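Local structure of transferrin (Manduca sexta, 6WB6) at residues D71-T80 with W273-L283; T339-G347 with A373-I381. The protein binds a single ferric ion together with a carbonate anion and serves as a secreted insect iron-transport glycoprotein. All coordinates share one frame; numbering follows the deposited sequence.

Contact 1 (D71-T80 with W273-L283)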
loop_
_atom_site.group_PDB
_atom_site.type_symbol
_atom_site.label_atom_id
_atom_site.label_comp_id
_atom_site.label_asym_id
_atom_site.label_seq_id
_atom_site.Cartn_x
_atom_site.Cartn_y
_atom_site.Cartn_z
ATOM N N ASP A 71 20.223 -2.557 20.976
ATOM C CA ASP A 71 20.045 -2.700 22.413
ATOM C C ASP A 71 18.757 -1.991 22.850
ATOM O O ASP A 71 18.677 -1.381 23.924
ATOM C CB ASP A 71 21.290 -2.218 23.178
ATOM C CG ASP A 71 21.565 -0.719 23.044
ATOM O OD1 ASP A 71 20.895 -0.019 22.268
ATOM O OD2 ASP A 71 22.497 -0.243 23.736
ATOM N N PHE A 72 17.720 -2.098 22.014
ATOM C CA PHE A 72 16.407 -1.547 22.318
ATOM C C PHE A 72 15.838 -2.155 23.586
ATOM O O PHE A 72 16.223 -3.245 24.014
ATOM C CB PHE A 72 15.421 -1.811 21.186
ATOM C CG PHE A 72 15.726 -1.073 19.940
ATOM C CD1 PHE A 72 15.509 0.282 19.866
ATOM C CD2 PHE A 72 16.186 -1.728 18.831
ATOM C CE1 PHE A 72 15.760 0.975 18.722
ATOM C CE2 PHE A 72 16.459 -1.035 17.679
ATOM C CZ PHE A 72 16.239 0.329 17.626
ATOM N N VAL A 73 14.881 -1.443 24.172
ATOM C CA VAL A 73 14.131 -1.951 25.313
ATOM C C VAL A 73 12.711 -1.437 25.188
ATOM O O VAL A 73 12.496 -0.234 25.022
ATOM C CB VAL A 73 14.748 -1.509 26.655
ATOM C CG1 VAL A 73 14.790 0.023 26.755
ATOM C CG2 VAL A 73 13.957 -2.084 27.808
ATOM N N VAL A 74 11.744 -2.343 25.213
ATOM C CA VAL A 74 10.346 -1.944 25.335
ATOM C C VAL A 74 10.089 -1.650 26.804
ATOM O O VAL A 74 9.992 -2.568 27.613
ATOM C CB VAL A 74 9.395 -3.019 24.806
ATOM C CG1 VAL A 74 7.946 -2.622 25.100
ATOM C CG2 VAL A 74 9.626 -3.205 23.293
ATOM N N PHE A 75 9.973 -0.361 27.149
ATOM C CA PHE A 75 9.820 0.057 28.536
ATOM C C PHE A 75 8.426 0.576 28.846
ATOM O O PHE A 75 8.178 0.998 29.975
ATOM C CB PHE A 75 10.864 1.134 28.890
ATOM C CG PHE A 75 10.680 2.419 28.138
ATOM C CD1 PHE A 75 9.870 3.418 28.634
ATOM C CD2 PHE A 75 11.319 2.622 26.920
ATOM C CE1 PHE A 75 9.700 4.588 27.951
ATOM C CE2 PHE A 75 11.139 3.798 26.221
ATOM C CZ PHE A 75 10.331 4.783 26.747
ATOM N N GLN A 76 7.519 0.577 27.876
ATOM C CA GLN A 76 6.183 1.117 28.088
ATOM C C GLN A 76 5.169 0.393 27.220
ATOM O O GLN A 76 5.390 0.228 26.013
ATOM C CB GLN A 76 6.151 2.614 27.771
ATOM C CG GLN A 76 4.988 3.335 28.398
ATOM C CD GLN A 76 5.373 3.907 29.718
ATOM O OE1 GLN A 76 5.424 5.126 29.886
ATOM N NE2 GLN A 76 5.687 3.035 30.667
ATOM N N GLU A 77 4.057 -0.013 27.829
ATOM C CA GLU A 77 2.938 -0.616 27.111
ATOM C C GLU A 77 1.748 0.330 27.122
ATOM O O GLU A 77 1.411 0.914 28.159
ATOM C CB GLU A 77 2.521 -1.955 27.732
ATOM C CG GLU A 77 3.464 -3.091 27.450
ATOM C CD GLU A 77 3.092 -4.341 28.210
ATOM O OE1 GLU A 77 4.003 -5.052 28.651
ATOM O OE2 GLU A 77 1.884 -4.599 28.389
ATOM N N TYR A 78 1.129 0.482 25.966
ATOM C CA TYR A 78 -0.161 1.149 25.834
ATOM C C TYR A 78 -1.277 0.110 25.904
ATOM O O TYR A 78 -1.341 -0.803 25.069
ATOM C CB TYR A 78 -0.233 1.904 24.510
ATOM C CG TYR A 78 0.699 3.091 24.380
ATOM C CD1 TYR A 78 1.330 3.638 25.497
ATOM C CD2 TYR A 78 0.945 3.665 23.138
ATOM C CE1 TYR A 78 2.172 4.728 25.378
ATOM C CE2 TYR A 78 1.783 4.763 23.007
ATOM C CZ TYR A 78 2.399 5.284 24.126
ATOM O OH TYR A 78 3.236 6.374 24.017
ATOM N N ARG A 79 -2.157 0.249 26.888
ATOM C CA ARG A 79 -3.216 -0.713 27.131
ATOM C C ARG A 79 -4.564 0.002 27.073
ATOM O O ARG A 79 -4.640 1.195 26.805
ATOM C CB ARG A 79 -2.989 -1.405 28.476
ATOM C CG ARG A 79 -1.613 -2.036 28.580
ATOM C CD ARG A 79 -1.445 -2.759 29.890
ATOM N NE ARG A 79 -0.283 -3.638 29.895
ATOM C CZ ARG A 79 0.099 -4.327 30.963
ATOM N NH1 ARG A 79 -0.577 -4.237 32.098
ATOM N NH2 ARG A 79 1.139 -5.110 30.903
ATOM N N THR A 80 -5.640 -0.743 27.313
ATOM C CA THR A 80 -6.969 -0.153 27.367
ATOM C C THR A 80 -7.347 0.085 28.821
ATOM O O THR A 80 -6.830 -0.564 29.732
ATOM C CB THR A 80 -8.018 -1.056 26.729
ATOM O OG1 THR A 80 -7.945 -2.331 27.364
ATOM C CG2 THR A 80 -7.813 -1.181 25.212
ATOM N N TRP A 273 0.414 -5.637 23.067
ATOM C CA TRP A 273 0.134 -4.209 23.096
ATOM C C TRP A 273 1.196 -3.434 22.348
ATOM O O TRP A 273 2.369 -3.806 22.328
ATOM C CB TRP A 273 0.134 -3.687 24.520
ATOM C CG TRP A 273 -0.940 -4.187 25.424
ATOM C CD1 TRP A 273 -0.770 -4.972 26.509
ATOM C CD2 TRP A 273 -2.336 -3.886 25.349
ATOM N NE1 TRP A 273 -1.974 -5.194 27.125
ATOM C CE2 TRP A 273 -2.956 -4.536 26.431
ATOM C CE3 TRP A 273 -3.123 -3.141 24.466
ATOM C CZ2 TRP A 273 -4.333 -4.462 26.664
ATOM C CZ3 TRP A 273 -4.504 -3.070 24.695
ATOM C CH2 TRP A 273 -5.091 -3.728 25.788
ATOM N N GLN A 274 0.789 -2.297 21.807
ATOM C CA GLN A 274 1.744 -1.309 21.362
ATOM C C GLN A 274 2.357 -0.622 22.574
ATOM O O GLN A 274 1.899 -0.782 23.715
ATOM C CB GLN A 274 1.087 -0.247 20.496
ATOM C CG GLN A 274 0.116 -0.738 19.483
ATOM C CD GLN A 274 -0.989 0.253 19.318
ATOM O OE1 GLN A 274 -1.645 0.611 20.286
ATOM N NE2 GLN A 274 -1.172 0.742 18.101
ATOM N N GLY A 275 3.385 0.182 22.315
ATOM C CA GLY A 275 3.983 0.963 23.382
ATOM C C GLY A 275 5.144 1.818 22.919
ATOM O O GLY A 275 5.147 2.314 21.791
ATOM N N LEU A 276 6.128 2.010 23.790
ATOM C CA LEU A 276 7.290 2.838 23.498
ATOM C C LEU A 276 8.536 1.976 23.571
ATOM O O LEU A 276 8.663 1.125 24.458
ATOM C CB LEU A 276 7.443 4.001 24.480
ATOM C CG LEU A 276 6.236 4.904 24.699
ATOM C CD1 LEU A 276 6.467 5.764 25.954
ATOM C CD2 LEU A 276 6.024 5.741 23.441
ATOM N N ILE A 277 9.443 2.209 22.639
ATOM C CA ILE A 277 10.728 1.535 22.586
ATOM C C ILE A 277 11.807 2.604 22.738
ATOM O O ILE A 277 11.647 3.730 22.259
ATOM C CB ILE A 277 10.853 0.744 21.262
ATOM C CG1 ILE A 277 11.825 -0.443 21.394
ATOM C CG2 ILE A 277 11.235 1.680 20.136
ATOM C CD1 ILE A 277 12.038 -1.241 20.082
ATOM N N GLY A 278 12.886 2.270 23.436
ATOM C CA GLY A 278 14.015 3.174 23.534
ATOM C C GLY A 278 15.318 2.411 23.632
ATOM O O GLY A 278 15.341 1.189 23.804
ATOM N N HIS A 279 16.421 3.146 23.502
ATOM C CA HIS A 279 17.704 2.497 23.651
ATOM C C HIS A 279 17.957 2.171 25.113
ATOM O O HIS A 279 17.310 2.693 26.023
ATOM C CB HIS A 279 18.828 3.352 23.093
ATOM C CG HIS A 279 18.907 4.721 23.685
ATOM N ND1 HIS A 279 19.390 4.959 24.950
ATOM C CD2 HIS A 279 18.572 5.926 23.174
ATOM C CE1 HIS A 279 19.338 6.256 25.198
ATOM N NE2 HIS A 279 18.846 6.866 24.137
ATOM N N ASN A 280 18.907 1.272 25.327
ATOM C CA ASN A 280 19.115 0.710 26.653
ATOM C C ASN A 280 19.541 1.779 27.654
ATOM O O ASN A 280 19.272 1.645 28.853
ATOM C CB ASN A 280 20.150 -0.412 26.563
ATOM C CG ASN A 280 20.298 -1.170 27.841
ATOM O OD1 ASN A 280 19.352 -1.802 28.313
ATOM N ND2 ASN A 280 21.500 -1.138 28.412
ATOM N N ASP A 281 20.182 2.857 27.190
ATOM C CA ASP A 281 20.572 3.914 28.122
ATOM C C ASP A 281 19.381 4.706 28.652
ATOM O O ASP A 281 19.582 5.626 29.450
ATOM C CB ASP A 281 21.538 4.897 27.475
ATOM C CG ASP A 281 22.724 4.226 26.790
ATOM O OD1 ASP A 281 23.173 3.154 27.238
ATOM O OD2 ASP A 281 23.212 4.799 25.788
ATOM N N VAL A 282 18.160 4.421 28.192
ATOM C CA VAL A 282 16.985 5.053 28.787
ATOM C C VAL A 282 16.697 4.448 30.148
ATOM O O VAL A 282 16.103 5.101 31.011
ATOM C CB VAL A 282 15.758 4.927 27.864
ATOM C CG1 VAL A 282 14.499 5.300 28.597
ATOM C CG2 VAL A 282 15.913 5.824 26.646
ATOM N N LEU A 283 17.070 3.189 30.356
ATOM C CA LEU A 283 16.922 2.601 31.675
ATOM C C LEU A 283 17.715 3.424 32.683
ATOM O O LEU A 283 18.597 4.210 32.327
ATOM C CB LEU A 283 17.390 1.147 31.666
ATOM C CG LEU A 283 16.322 0.125 31.280
ATOM C CD1 LEU A 283 15.596 0.553 30.034
ATOM C CD2 LEU A 283 16.954 -1.232 31.094
#
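F75 packs against L276 across the antiparallel strands 72-79 and 275-279, as the extra residue of a beta bulge between V74 and Q76. With CG between the backbone N and the carbonyl carbon (chi1 65°), F75 CZ lies 3.8 Å from L276 CB. L276 O sits over one ring face, V282 CG1 over the other, and G278 N meets the edge. V73 and G278 exchange N-to-O bonds of 2.7 and 3.0 Å; L276 N gives to Q76 O, Y78 N to Q274 O, and F75 N weakly to L276 O. Beyond the bulge, G275 CA makes a CH-pi contact with the Y78 ring, 4.1 Å from its centroid. R79 lays CG over the five-membered ring of W273, while its NE and NH2 both grip E77 OE2 from one face of the carboxylate. V73 CG1 and L283 CD1 press unusually tightly, at 3.4 Å. The D71/N280 edge is looser: D71 OD2 is 3.7 Å from N280 CB and turns to R49 for its salt bridge. The pair forms the middle of a four-stranded antiparallel sheet: strand 53-56 flanks 275-279, strand 320-327 flanks 72-79, and helix 286-300 packs against F75 and Y78.

Contact 2 (T339-G347 with A373-I381)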
loop_
_atom_site.group_PDB
_atom_site.type_symbol
_atom_site.label_atom_id
_atom_site.label_comp_id
_atom_site.label_asym_id
_atom_site.label_seq_id
_atom_site.Cartn_x
_atom_site.Cartn_y
_atom_site.Cartn_z
ATOM N N THR A 339 6.258 -13.518 17.561
ATOM C CA THR A 339 7.352 -13.486 16.592
ATOM C C THR A 339 7.088 -14.493 15.481
ATOM O O THR A 339 7.279 -14.193 14.297
ATOM C CB THR A 339 8.687 -13.780 17.279
ATOM O OG1 THR A 339 8.787 -13.033 18.495
ATOM C CG2 THR A 339 9.850 -13.406 16.349
ATOM N N GLU A 340 6.604 -15.681 15.861
ATOM C CA GLU A 340 6.166 -16.700 14.904
ATOM C C GLU A 340 5.231 -16.122 13.863
ATOM O O GLU A 340 5.379 -16.369 12.656
ATOM C CB GLU A 340 5.445 -17.830 15.651
ATOM C CG GLU A 340 6.294 -18.579 16.632
ATOM C CD GLU A 340 5.476 -19.545 17.481
ATOM O OE1 GLU A 340 4.880 -20.485 16.914
ATOM O OE2 GLU A 340 5.426 -19.346 18.714
ATOM N N VAL A 341 4.234 -15.367 14.329
ATOM C CA VAL A 341 3.251 -14.747 13.444
ATOM C C VAL A 341 3.926 -13.744 12.523
ATOM O O VAL A 341 3.677 -13.710 11.316
ATOM C CB VAL A 341 2.151 -14.075 14.286
ATOM C CG1 VAL A 341 1.093 -13.494 13.406
ATOM C CG2 VAL A 341 1.548 -15.060 15.253
ATOM N N ILE A 342 4.756 -12.871 13.086
ATOM C CA ILE A 342 5.399 -11.869 12.246
ATOM C C ILE A 342 6.267 -12.555 11.189
ATOM O O ILE A 342 6.307 -12.144 10.023
ATOM C CB ILE A 342 6.210 -10.886 13.118
ATOM C CG1 ILE A 342 5.292 -9.865 13.823
ATOM C CG2 ILE A 342 7.216 -10.165 12.266
ATOM C CD1 ILE A 342 5.939 -9.160 15.052
ATOM N N GLU A 343 6.966 -13.609 11.573
ATOM C CA GLU A 343 7.878 -14.297 10.655
ATOM C C GLU A 343 7.190 -15.388 9.853
ATOM O O GLU A 343 7.859 -16.099 9.113
ATOM C CB GLU A 343 9.062 -14.879 11.424
ATOM C CG GLU A 343 9.981 -13.788 11.982
ATOM C CD GLU A 343 11.168 -14.347 12.769
ATOM O OE1 GLU A 343 11.092 -15.517 13.178
ATOM O OE2 GLU A 343 12.173 -13.627 12.963
ATOM N N ARG A 344 5.864 -15.504 9.947
ATOM C CA ARG A 344 5.150 -16.501 9.154
ATOM C C ARG A 344 5.604 -16.476 7.704
ATOM O O ARG A 344 5.772 -15.414 7.088
ATOM C CB ARG A 344 3.646 -16.276 9.200
ATOM C CG ARG A 344 2.864 -17.298 8.366
ATOM C CD ARG A 344 1.412 -17.202 8.708
ATOM N NE ARG A 344 0.876 -15.945 8.230
ATOM C CZ ARG A 344 0.452 -15.731 6.991
ATOM N NH1 ARG A 344 0.502 -16.695 6.086
ATOM N NH2 ARG A 344 -0.015 -14.541 6.651
ATOM N N GLY A 345 5.796 -17.669 7.169
ATOM C CA GLY A 345 6.081 -17.849 5.764
ATOM C C GLY A 345 5.184 -18.920 5.168
ATOM O O GLY A 345 4.086 -19.213 5.673
ATOM N N HIS A 346 5.656 -19.526 4.089
ATOM C CA HIS A 346 4.870 -20.509 3.356
ATOM C C HIS A 346 5.668 -21.780 3.074
ATOM O O HIS A 346 5.295 -22.569 2.199
ATOM C CB HIS A 346 4.343 -19.874 2.072
ATOM C CG HIS A 346 3.494 -18.662 2.319
ATOM N ND1 HIS A 346 4.025 -17.394 2.464
ATOM C CD2 HIS A 346 2.154 -18.531 2.481
ATOM C CE1 HIS A 346 3.046 -16.537 2.699
ATOM N NE2 HIS A 346 1.898 -17.201 2.712
ATOM N N GLY A 347 6.725 -22.022 3.834
ATOM C CA GLY A 347 7.577 -23.159 3.574
ATOM C C GLY A 347 8.666 -22.832 2.574
ATOM O O GLY A 347 8.483 -22.038 1.652
ATOM N N ALA A 373 7.961 -4.053 5.023
ATOM C CA ALA A 373 6.960 -4.924 4.413
ATOM C C ALA A 373 6.929 -6.277 5.096
ATOM O O ALA A 373 5.854 -6.811 5.389
ATOM C CB ALA A 373 7.234 -5.109 2.932
ATOM N N PHE A 374 8.106 -6.856 5.348
ATOM C CA PHE A 374 8.143 -8.165 5.978
ATOM C C PHE A 374 7.532 -8.118 7.368
ATOM O O PHE A 374 6.723 -8.970 7.728
ATOM C CB PHE A 374 9.567 -8.677 6.067
ATOM C CG PHE A 374 9.661 -10.021 6.672
ATOM C CD1 PHE A 374 9.444 -11.141 5.906
ATOM C CD2 PHE A 374 9.979 -10.170 8.003
ATOM C CE1 PHE A 374 9.531 -12.389 6.437
ATOM C CE2 PHE A 374 10.072 -11.429 8.553
ATOM C CZ PHE A 374 9.850 -12.542 7.761
ATOM N N SER A 375 7.932 -7.137 8.179
ATOM C CA SER A 375 7.383 -7.023 9.520
ATOM C C SER A 375 5.876 -6.807 9.500
ATOM O O SER A 375 5.225 -7.007 10.526
ATOM C CB SER A 375 8.056 -5.873 10.279
ATOM O OG SER A 375 7.789 -4.642 9.646
ATOM N N ARG A 376 5.317 -6.372 8.372
ATOM C CA ARG A 376 3.895 -6.083 8.252
ATOM C C ARG A 376 3.142 -7.175 7.495
ATOM O O ARG A 376 2.076 -6.909 6.931
ATOM C CB ARG A 376 3.702 -4.742 7.566
ATOM C CG ARG A 376 4.160 -3.544 8.406
ATOM C CD ARG A 376 3.138 -3.175 9.474
ATOM N NE ARG A 376 3.730 -2.312 10.498
ATOM C CZ ARG A 376 3.036 -1.653 11.423
ATOM N NH1 ARG A 376 1.715 -1.739 11.454
ATOM N NH2 ARG A 376 3.670 -0.888 12.305
ATOM N N ASP A 377 3.711 -8.377 7.438
ATOM C CA ASP A 377 3.053 -9.577 6.931
ATOM C C ASP A 377 2.757 -9.510 5.437
ATOM O O ASP A 377 1.840 -10.186 4.952
ATOM C CB ASP A 377 1.761 -9.889 7.693
ATOM C CG ASP A 377 1.370 -11.368 7.550
ATOM O OD1 ASP A 377 2.220 -12.217 7.879
ATOM O OD2 ASP A 377 0.276 -11.676 7.051
ATOM N N ILE A 378 3.528 -8.724 4.687
ATOM C CA ILE A 378 3.387 -8.662 3.233
ATOM C C ILE A 378 4.379 -9.648 2.647
ATOM O O ILE A 378 5.535 -9.691 3.076
ATOM C CB ILE A 378 3.633 -7.247 2.709
ATOM C CG1 ILE A 378 2.606 -6.295 3.309
ATOM C CG2 ILE A 378 3.603 -7.195 1.178
ATOM C CD1 ILE A 378 2.805 -4.861 2.821
ATOM N N ARG A 379 3.898 -10.492 1.721
ATOM C CA ARG A 379 4.647 -11.619 1.163
ATOM C C ARG A 379 4.259 -11.692 -0.308
ATOM O O ARG A 379 3.056 -11.641 -0.635
ATOM C CB ARG A 379 4.337 -12.944 1.853
ATOM C CG ARG A 379 4.624 -12.966 3.337
ATOM C CD ARG A 379 6.106 -13.003 3.627
ATOM N NE ARG A 379 6.352 -13.238 5.043
ATOM C CZ ARG A 379 6.291 -12.305 5.995
ATOM N NH1 ARG A 379 5.995 -11.044 5.689
ATOM N NH2 ARG A 379 6.539 -12.643 7.261
ATOM N N PRO A 380 5.221 -11.846 -1.219
ATOM C CA PRO A 380 6.654 -12.155 -1.134
ATOM C C PRO A 380 7.566 -11.134 -0.445
ATOM O O PRO A 380 7.343 -9.916 -0.446
ATOM C CB PRO A 380 7.063 -12.277 -2.610
ATOM C CG PRO A 380 6.052 -11.497 -3.358
ATOM C CD PRO A 380 4.775 -11.715 -2.619
ATOM N N ILE A 381 8.613 -11.692 0.159
ATOM C CA ILE A 381 9.686 -10.888 0.723
ATOM C C ILE A 381 10.311 -10.074 -0.382
ATOM O O ILE A 381 10.569 -10.579 -1.486
ATOM C CB ILE A 381 10.732 -11.801 1.385
ATOM C CG1 ILE A 381 10.121 -12.500 2.594
ATOM C CG2 ILE A 381 11.979 -11.021 1.801
ATOM C CD1 ILE A 381 10.759 -13.838 2.894
#
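R379 reaches across to I342 O, the last helical carbonyl of helix 338-342, and to R344 O in the loop just beyond, a case of one arginine tying together two helix ends, the second being the Schellman motif that ends helix 360-375 at D377. NH2 donates to I342 O (2.8 Å), which lies close to the guanidinium plane, and also to R344 O (2.9 Å); NE adds a weak bond to R344 O. A bend at chi2 (-73°) folds the guanidinium back over F374, so that F374 CE1 lies over one of its faces. NH1 turns to its own segment, donating to F374 O and I378 O. A leucine in its place would probably leave I342 O and R344 O without these donors and the two helix ends free to shift apart. Beside this, R344 NH2 meets D377 OD2 in a salt bridge at 2.9 Å whose hydrogen bond is bent and weak, the two planes 53° apart, and H346 CE1 rests 3.9 Å from R379 CB. Farther out, E151 OE2 holds both R344 NH1 and H346 NE2, while K125 of helix 121-131 packs against D377. R376, just past the helix end, pairs with D57, a predicted iron ligand, and with D60. R344 NE is buried by the contact and has no partner in the model, while NH1 and NH2 are both engaged.

How the contacts relate
Early in the chain come strands 53-56 and 72-79 of one sheet, followed by 192 residues that include the mixed sheet, several helices and the iron-binding tyrosines Y90 and Y204. Contact 1 closes this long loop when 273-283 returns beside 71-80. Strand 320-327 then joins the same sheet before contact 2 opens at 339-347 and closes a short loop of 25 residues at 373-381. The two follow in series, neither nested nor crossing, with centres 23 Å apart. Contact 1 is internal to the first transferrin-like region; contact 2 joins the last part of that region to an early part of the second. D57 lies near both, beside Q274 and paired with R376.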